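Local atomic coordinates of Rho guanine nucleotide exchange factor 12 (Homo sapiens, PDB entry 1TXD), a protein that acts through its DH and PH domains as a guanine nucleotide exchange factor for the GTPase RhoA. Residues A[315-319]-A[320-324]. The protein carries 1 engineered substitution. Residues are numbered along the deposited sequence; the frame is centred on the assembly and turned at random.
Sequences PVIKL and STVLV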
# COMPACT_ATOMS: atom_id res chain seq x y z
N PRO A 315 -17.94 25.69 6.20
CA PRO A 315 -16.63 25.00 6.30
C PRO A 315 -16.29 24.18 5.06
O PRO A 315 -15.17 23.74 4.94
CB PRO A 315 -16.81 24.08 7.51
CG PRO A 315 -18.26 23.76 7.51
CD PRO A 315 -18.98 24.98 6.96
N VAL A 316 -17.26 23.98 4.17
CA VAL A 316 -17.02 23.38 2.86
C VAL A 316 -17.07 24.47 1.80
O VAL A 316 -18.12 25.10 1.60
CB VAL A 316 -18.09 22.30 2.52
CG1 VAL A 316 -18.25 22.07 0.99
CG2 VAL A 316 -17.75 21.00 3.22
N ILE A 317 -15.95 24.67 1.12
CA ILE A 317 -15.83 25.64 0.04
C ILE A 317 -15.76 24.93 -1.31
O ILE A 317 -14.80 24.24 -1.60
CB ILE A 317 -14.57 26.50 0.25
CG1 ILE A 317 -14.59 27.19 1.61
CG2 ILE A 317 -14.43 27.51 -0.88
CD1 ILE A 317 -13.20 27.40 2.21
N LYS A 318 -16.78 25.12 -2.13
CA LYS A 318 -16.79 24.53 -3.47
C LYS A 318 -15.70 25.15 -4.34
O LYS A 318 -15.69 26.36 -4.57
CB LYS A 318 -18.17 24.71 -4.11
CG LYS A 318 -19.30 24.06 -3.29
CD LYS A 318 -20.43 23.57 -4.18
CE LYS A 318 -21.40 22.67 -3.43
NZ LYS A 318 -22.76 22.64 -4.07
N LEU A 319 -14.77 24.33 -4.82
CA LEU A 319 -13.64 24.80 -5.64
C LEU A 319 -14.07 25.41 -6.98
O LEU A 319 -13.31 26.15 -7.61
CB LEU A 319 -12.64 23.66 -5.89
CG LEU A 319 -11.89 23.12 -4.67
CD1 LEU A 319 -11.13 21.85 -5.03
CD2 LEU A 319 -10.95 24.17 -4.09
N SER A 320 -15.29 25.08 -7.42
CA SER A 320 -15.84 25.60 -8.67
C SER A 320 -15.99 27.13 -8.67
O SER A 320 -16.15 27.74 -9.73
CB SER A 320 -17.21 24.97 -8.90
OG SER A 320 -17.70 25.29 -10.19
N THR A 321 -15.96 27.72 -7.49
CA THR A 321 -16.20 29.14 -7.29
C THR A 321 -14.99 29.88 -6.73
O THR A 321 -15.07 31.08 -6.49
CB THR A 321 -17.38 29.32 -6.31
OG1 THR A 321 -16.98 28.88 -4.99
CG2 THR A 321 -18.56 28.41 -6.68
N VAL A 322 -13.88 29.18 -6.51
CA VAL A 322 -12.78 29.74 -5.74
C VAL A 322 -11.82 30.57 -6.59
O VAL A 322 -11.54 30.24 -7.75
CB VAL A 322 -11.99 28.65 -4.99
CG1 VAL A 322 -10.72 29.20 -4.36
CG2 VAL A 322 -12.85 28.06 -3.90
N LEU A 323 -11.37 31.66 -5.99
CA LEU A 323 -10.21 32.42 -6.45
C LEU A 323 -9.28 32.52 -5.25
O LEU A 323 -9.72 32.68 -4.12
CB LEU A 323 -10.63 33.83 -6.92
CG LEU A 323 -11.23 33.95 -8.32
CD1 LEU A 323 -11.67 35.38 -8.59
CD2 LEU A 323 -10.24 33.47 -9.39
N VAL A 324 -7.99 32.39 -5.50
CA VAL A 324 -7.00 32.47 -4.43
C VAL A 324 -6.02 33.59 -4.73
O VAL A 324 -5.76 33.88 -5.89
CB VAL A 324 -6.25 31.13 -4.27
CG1 VAL A 324 -5.21 31.21 -3.15
CG2 VAL A 324 -7.24 30.02 -3.99
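The carbonyl oxygen of Lys-318 is gripped twice by Thr-321. The hydroxyl OG1 of Thr-321 donates to Lys-318 O at 2.9 Å, lying in the carbonyl plane, while Thr-321 N reaches Lys-318 O at 3.2 Å from above that plane. With chi1 at 68°, the threonine hydroxyl sits between its own backbone N and carbonyl carbon, on the side facing Lys-318 O; the same OG1 also bonds to Ser-338 OG, tying the turn to strand 333-339. One residue on, Val-322 N bonds to Leu-319 O at 3.3 Å, nearly straight at the hydrogen. CB of Val-322 points toward residues 315-319, and its CG2 lies 3.5 Å from Ile-317 CG2, a tight methyl contact between side chains that cross at about a right angle. Leu-319 CD2 stands 4.3 Å from Val-322 CG2, and the Leu-319 side chain packs on Ile-364 and Met-367 of helix 354-374. Lys-318 instead sends NZ outward to a salt bridge with Glu-246. Two successive i to i+3 backbone bonds thus make a short 3-10 turn linking strands 316-318 and 322-326 in the beta sandwich of the PH domain.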